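Local coordinates for CG4930 (Drosophila melanogaster, PDB 3ISM), which inhibits the nuclease EndoG by forming a complex with it, at residues E57-T62 with C100-T105; L259-T264 with L304-L309. The protein carries 1 engineered substitution. All blocks are in the same frame, centred on the assembly; numbering follows the deposited sequence.

Interaction 1 (E57-T62 with C100-T105)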
loop_
_atom_site.group_PDB
_atom_site.type_symbol
_atom_site.label_atom_id
_atom_site.label_comp_id
_atom_site.label_asym_id
_atom_site.label_seq_id
_atom_site.Cartn_x
_atom_site.Cartn_y
_atom_site.Cartn_z
ATOM N N GLU C 57 -0.540 -19.374 27.578
ATOM C CA GLU C 57 -0.919 -20.142 28.768
ATOM C C GLU C 57 -2.423 -20.432 28.810
ATOM O O GLU C 57 -2.826 -21.561 29.128
ATOM C CB GLU C 57 -0.448 -19.485 30.070
ATOM C CG GLU C 57 -0.666 -20.354 31.369
ATOM C CD GLU C 57 -0.057 -21.781 31.285
ATOM O OE1 GLU C 57 0.787 -22.033 30.395
ATOM O OE2 GLU C 57 -0.425 -22.660 32.099
ATOM N N ASN C 58 -3.232 -19.419 28.473
ATOM C CA ASN C 58 -4.689 -19.564 28.422
ATOM C C ASN C 58 -5.115 -20.704 27.491
ATOM O O ASN C 58 -5.995 -21.510 27.832
ATOM C CB ASN C 58 -5.359 -18.251 27.988
ATOM C CG ASN C 58 -5.398 -17.207 29.103
ATOM O OD1 ASN C 58 -5.027 -17.483 30.253
ATOM N ND2 ASN C 58 -5.844 -15.995 28.763
ATOM N N PHE C 59 -4.487 -20.776 26.323
ATOM C CA PHE C 59 -4.782 -21.875 25.411
ATOM C C PHE C 59 -4.260 -23.195 25.952
ATOM O O PHE C 59 -4.956 -24.209 25.846
ATOM C CB PHE C 59 -4.240 -21.674 23.991
ATOM C CG PHE C 59 -4.577 -22.838 23.072
ATOM C CD1 PHE C 59 -5.852 -22.952 22.530
ATOM C CD2 PHE C 59 -3.650 -23.847 22.814
ATOM C CE1 PHE C 59 -6.195 -24.032 21.734
ATOM C CE2 PHE C 59 -3.988 -24.938 21.998
ATOM C CZ PHE C 59 -5.254 -25.028 21.456
ATOM N N ASP C 60 -3.042 -23.201 26.497
ATOM C CA ASP C 60 -2.486 -24.445 27.064
ATOM C C ASP C 60 -3.405 -25.030 28.149
ATOM O O ASP C 60 -3.610 -26.244 28.188
ATOM C CB ASP C 60 -1.077 -24.215 27.610
ATOM C CG ASP C 60 -0.410 -25.503 28.108
ATOM O OD1 ASP C 60 -0.927 -26.162 29.036
ATOM O OD2 ASP C 60 0.666 -25.845 27.581
ATOM N N ARG C 61 -3.972 -24.172 29.002
ATOM C CA ARG C 61 -4.933 -24.610 30.013
ATOM C C ARG C 61 -6.280 -25.050 29.429
ATOM O O ARG C 61 -6.921 -25.938 29.962
ATOM C CB ARG C 61 -5.174 -23.518 31.058
ATOM C CG ARG C 61 -4.025 -23.276 32.036
ATOM C CD ARG C 61 -3.917 -24.378 33.097
ATOM N NE ARG C 61 -5.100 -24.474 33.966
ATOM C CZ ARG C 61 -5.327 -23.697 35.028
ATOM N NH1 ARG C 61 -4.464 -22.744 35.367
ATOM N NH2 ARG C 61 -6.430 -23.866 35.752
ATOM N N THR C 62 -6.732 -24.415 28.362
ATOM C CA THR C 62 -7.941 -24.886 27.692
ATOM C C THR C 62 -7.711 -26.244 26.994
ATOM O O THR C 62 -8.518 -27.181 27.127
ATOM C CB THR C 62 -8.501 -23.837 26.695
ATOM O OG1 THR C 62 -8.624 -22.568 27.359
ATOM C CG2 THR C 62 -9.882 -24.277 26.212
ATOM N N CYS C 100 -3.676 -26.795 15.691
ATOM C CA CYS C 100 -2.940 -26.573 14.442
ATOM C C CYS C 100 -2.449 -25.132 14.302
ATOM O O CYS C 100 -1.471 -24.877 13.597
ATOM C CB CYS C 100 -3.822 -26.863 13.220
ATOM S SG CYS C 100 -4.245 -28.587 12.912
ATOM N N PHE C 101 -3.170 -24.195 14.910
ATOM C CA PHE C 101 -2.841 -22.778 14.833
ATOM C C PHE C 101 -2.024 -22.332 16.053
ATOM O O PHE C 101 -1.002 -21.651 15.910
ATOM C CB PHE C 101 -4.125 -21.940 14.708
ATOM C CG PHE C 101 -3.878 -20.450 14.601
ATOM C CD1 PHE C 101 -3.580 -19.863 13.374
ATOM C CD2 PHE C 101 -3.947 -19.633 15.725
ATOM C CE1 PHE C 101 -3.355 -18.495 13.271
ATOM C CE2 PHE C 101 -3.717 -18.252 15.627
ATOM C CZ PHE C 101 -3.421 -17.687 14.402
ATOM N N TYR C 102 -2.488 -22.707 17.248
ATOM C CA TYR C 102 -1.855 -22.251 18.500
ATOM C C TYR C 102 -0.688 -23.111 19.022
ATOM O O TYR C 102 0.294 -22.555 19.497
ATOM C CB TYR C 102 -2.879 -22.111 19.631
ATOM C CG TYR C 102 -3.992 -21.134 19.379
ATOM C CD1 TYR C 102 -5.272 -21.587 19.086
ATOM C CD2 TYR C 102 -3.772 -19.763 19.442
ATOM C CE1 TYR C 102 -6.307 -20.717 18.851
ATOM C CE2 TYR C 102 -4.799 -18.871 19.198
ATOM C CZ TYR C 102 -6.068 -19.359 18.911
ATOM O OH TYR C 102 -7.098 -18.494 18.686
ATOM N N ASP C 103 -0.802 -24.446 18.964
ATOM C CA ASP C 103 0.120 -25.324 19.726
ATOM C C ASP C 103 0.068 -26.795 19.291
ATOM O O ASP C 103 -0.504 -27.640 20.000
ATOM C CB ASP C 103 -0.247 -25.234 21.212
ATOM C CG ASP C 103 0.947 -25.440 22.149
ATOM O OD1 ASP C 103 2.071 -25.788 21.705
ATOM O OD2 ASP C 103 0.737 -25.259 23.366
ATOM N N PRO C 104 0.643 -27.118 18.123
ATOM C CA PRO C 104 0.543 -28.495 17.640
ATOM C C PRO C 104 1.348 -29.523 18.428
ATOM O O PRO C 104 0.946 -30.680 18.481
ATOM C CB PRO C 104 1.071 -28.406 16.192
ATOM C CG PRO C 104 1.084 -26.957 15.867
ATOM C CD PRO C 104 1.339 -26.259 17.153
ATOM N N THR C 105 2.480 -29.142 18.980
ATOM C CA THR C 105 3.321 -30.078 19.703
ATOM C C THR C 105 2.668 -30.901 20.814
ATOM O O THR C 105 2.764 -32.075 20.798
ATOM C CB THR C 105 4.643 -29.472 20.121
ATOM O OG1 THR C 105 5.393 -29.188 18.965
ATOM C CG2 THR C 105 5.405 -30.444 20.951
#
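Phe59 of helix 52-75 meets Tyr102 and Asp103, where helix 81-102 gives way to helix 104-120. Its CB points toward residues 100-105. CG lies anti to the backbone N (chi1 -180°), and the ring is carried to Tyr102 and Asp103. CG comes to 3.9 Å from Tyr102 CB. Beyond it the two ring borders part company. On one border CD1 and CE1 run beside the tyrosine ring, and CE1 is 3.7 Å from Tyr102 CD1. On the other, CD2 is 3.7 Å from Tyr102 CB, and CE2 reaches Asp103 CB at 3.8 Å. CZ, at the tip, keeps looser contact with Tyr102.

Tyr102 CB sits over one face of the phenylalanine ring, a CH-pi contact 3.8 Å from the Phe59 ring centroid. The two rings are inclined by 31° and meet obliquely. The Tyr102 ring has a second aromatic neighbour: Phe101 CD2 lies over the centre of one of its faces. No hydrogen bond crosses between the segments. Beside the ring contact, Asp60 OD2 and Asp103 OD2 are 4.3 Å apart, so their like charges probably repel. Asp103 OD1 is hydrogen-bonded to a bound Tris molecule, probably from the crystallisation liquor. Phe101 and Tyr102 pack on Arg93 of the CG8862 chain.

Asp103 is the break between the two later helices. The contact therefore packs helix 52-75 against a helix-helix junction within the Ku C-terminal-like region. Tyr36 and Ile40 of helix 32-43 and Tyr95 of helix 81-102 also touch Phe59.

Interaction 2 (L259-T264 with L304-L309)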
loop_
_atom_site.group_PDB
_atom_site.type_symbol
_atom_site.label_atom_id
_atom_site.label_comp_id
_atom_site.label_asym_id
_atom_site.label_seq_id
_atom_site.Cartn_x
_atom_site.Cartn_y
_atom_site.Cartn_z
ATOM N N LEU C 259 -8.240 31.414 -41.636
ATOM C CA LEU C 259 -9.648 31.089 -41.899
ATOM C C LEU C 259 -10.586 32.283 -41.721
ATOM O O LEU C 259 -11.546 32.456 -42.479
ATOM C CB LEU C 259 -10.105 29.951 -40.976
ATOM C CG LEU C 259 -9.702 28.515 -41.327
ATOM C CD1 LEU C 259 -9.579 27.657 -40.058
ATOM C CD2 LEU C 259 -10.681 27.893 -42.319
ATOM N N LEU C 260 -10.284 33.101 -40.718
ATOM C CA LEU C 260 -11.123 34.224 -40.336
ATOM C C LEU C 260 -10.717 35.554 -40.979
ATOM O O LEU C 260 -11.562 36.427 -41.180
ATOM C CB LEU C 260 -11.115 34.371 -38.810
ATOM C CG LEU C 260 -11.774 33.299 -37.940
ATOM C CD1 LEU C 260 -11.492 33.608 -36.491
ATOM C CD2 LEU C 260 -13.275 33.201 -38.183
ATOM N N PHE C 261 -9.431 35.716 -41.292
ATOM C CA PHE C 261 -8.915 37.028 -41.692
ATOM C C PHE C 261 -8.137 37.100 -43.017
ATOM O O PHE C 261 -7.451 38.094 -43.274
ATOM C CB PHE C 261 -8.095 37.655 -40.553
ATOM C CG PHE C 261 -8.803 37.658 -39.227
ATOM C CD1 PHE C 261 -9.951 38.418 -39.038
ATOM C CD2 PHE C 261 -8.323 36.897 -38.167
ATOM C CE1 PHE C 261 -10.612 38.421 -37.816
ATOM C CE2 PHE C 261 -8.975 36.893 -36.939
ATOM C CZ PHE C 261 -10.124 37.655 -36.763
ATOM N N ASP C 262 -8.249 36.070 -43.858
ATOM C CA ASP C 262 -7.694 36.132 -45.218
ATOM C C ASP C 262 -8.527 37.083 -46.079
ATOM O O ASP C 262 -8.025 37.682 -47.031
ATOM C CB ASP C 262 -7.632 34.744 -45.870
ATOM C CG ASP C 262 -6.414 33.935 -45.429
ATOM O OD1 ASP C 262 -5.365 34.539 -45.111
ATOM O OD2 ASP C 262 -6.507 32.687 -45.407
ATOM N N GLY C 263 -9.803 37.200 -45.723
ATOM C CA GLY C 263 -10.731 38.151 -46.323
ATOM C C GLY C 263 -11.953 38.221 -45.428
ATOM O O GLY C 263 -11.825 38.337 -44.205
ATOM N N THR C 264 -13.136 38.151 -46.032
ATOM C CA THR C 264 -14.376 37.985 -45.277
ATOM C C THR C 264 -14.717 36.497 -45.258
ATOM O O THR C 264 -14.992 35.912 -46.305
ATOM C CB THR C 264 -15.539 38.794 -45.880
ATOM O OG1 THR C 264 -15.134 40.155 -46.059
ATOM C CG2 THR C 264 -16.759 38.747 -44.965
ATOM N N LEU C 304 -13.887 41.520 -33.423
ATOM C CA LEU C 304 -14.686 42.731 -33.244
ATOM C C LEU C 304 -14.261 43.910 -34.135
ATOM O O LEU C 304 -15.086 44.766 -34.464
ATOM C CB LEU C 304 -14.689 43.142 -31.769
ATOM C CG LEU C 304 -15.291 42.122 -30.790
ATOM C CD1 LEU C 304 -15.014 42.523 -29.352
ATOM C CD2 LEU C 304 -16.789 41.896 -31.012
ATOM N N THR C 305 -12.988 43.967 -34.528
ATOM C CA THR C 305 -12.554 45.018 -35.465
ATOM C C THR C 305 -13.040 44.708 -36.891
ATOM O O THR C 305 -13.476 45.599 -37.615
ATOM C CB THR C 305 -11.021 45.259 -35.429
ATOM O OG1 THR C 305 -10.592 45.431 -34.071
ATOM C CG2 THR C 305 -10.642 46.516 -36.222
ATOM N N LYS C 306 -13.001 43.432 -37.268
ATOM C CA LYS C 306 -13.472 42.983 -38.581
ATOM C C LYS C 306 -14.994 42.820 -38.648
ATOM O O LYS C 306 -15.535 42.463 -39.702
ATOM C CB LYS C 306 -12.791 41.663 -38.968
ATOM C CG LYS C 306 -11.308 41.795 -39.289
ATOM C CD LYS C 306 -11.076 41.968 -40.778
ATOM C CE LYS C 306 -9.652 42.409 -41.062
ATOM N NZ LYS C 306 -9.479 43.879 -40.855
ATOM N N GLU C 307 -15.666 43.082 -37.522
ATOM C CA GLU C 307 -17.128 42.971 -37.387
ATOM C C GLU C 307 -17.667 41.564 -37.654
ATOM O O GLU C 307 -18.725 41.397 -38.270
ATOM C CB GLU C 307 -17.866 43.993 -38.266
ATOM C CG GLU C 307 -17.477 45.435 -38.020
ATOM C CD GLU C 307 -18.641 46.383 -38.198
ATOM O OE1 GLU C 307 -19.087 46.601 -39.350
ATOM O OE2 GLU C 307 -19.105 46.914 -37.169
ATOM N N LEU C 308 -16.942 40.559 -37.175
ATOM C CA LEU C 308 -17.382 39.175 -37.294
ATOM C C LEU C 308 -18.315 38.830 -36.135
ATOM O O LEU C 308 -18.036 37.935 -35.327
ATOM C CB LEU C 308 -16.178 38.224 -37.358
ATOM C CG LEU C 308 -15.215 38.461 -38.533
ATOM C CD1 LEU C 308 -14.116 37.394 -38.578
ATOM C CD2 LEU C 308 -15.955 38.545 -39.882
ATOM N N LEU C 309 -19.427 39.560 -36.079
ATOM C CA LEU C 309 -20.413 39.479 -35.002
ATOM C C LEU C 309 -21.039 38.103 -34.854
ATOM O O LEU C 309 -21.291 37.654 -33.732
ATOM C CB LEU C 309 -21.519 40.508 -35.232
ATOM C CG LEU C 309 -21.527 41.810 -34.430
ATOM C CD1 LEU C 309 -20.180 42.546 -34.457
ATOM C CD2 LEU C 309 -22.670 42.696 -34.945
#
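Leu260, near the end of helix 238-261, touches Leu308 with both backbone and side chain. Its carbonyl O is 3.8 Å from Leu308 CD1. Its CB stands a little farther off, 4.3 Å from Leu308 CD1. The same CB also lies over the centre of one face of the next residue's ring, Phe261. The two neighbours thus form one apolar surface. Leu260 also packs on Ala273 and Phe311, and Phe261 on Trp257 and Leu299.

Phe261 follows and carries most of the contact on its side. Its CB does not aim straight at residues 304-309, but the CD1-CE1 border of the ring comes nearer. CD1 is 3.6 Å from Lys306 CG. CE1 is 3.7 Å from Leu308 CD1, and Lys306 CG is about as close to it. Both partners approach the ring obliquely. The first torsion of the lysine sets CG anti to the carbonyl carbon, against the ring; the chain then bends at chi2 (-95°). Its methylenes do the touching. Lys306 NZ makes a long, weak ion pair with Glu302 OE2.

The end of helix 238-261 packs here against the turn that joins helix 290-305 to helix 309-317 in an all-helical bundle. Helix 290-305 ends just before Lys306. Glu307 then leaves helical geometry with positive phi. Leu308 is the centre of an inverse gamma turn and the N-cap residue of helix 309-317. Its CB points toward residues 259-264, and its CD1 touches both Leu260 and Phe261.

Farther along, Gly263 and Thr264 lead away from the helix. They add only slight burial, and Pro265 just beyond them packs on Leu308.

How the interactions relate
Interactions 1 and 2 lie on opposite sides of the chain's centre, with their centres about 90 Å apart. They share no helix, and interaction 1 closes along the chain before interaction 2 opens. Each sets a phenylalanine against residues where one helix ends and another starts. The phenylalanine is buried within its helix in 57-62 with 100-105, but partly exposed near a helix end in 259-264 with 304-309. There Leu260 and Leu308 are buried. Interaction 1 is aromatic, with two close aspartates; interaction 2 sets aliphatic groups, from a leucine and a lysine, against one aromatic ring. Residues of 100-105 touch CG8862, whereas no other protein chain of the assembly touches interaction 2.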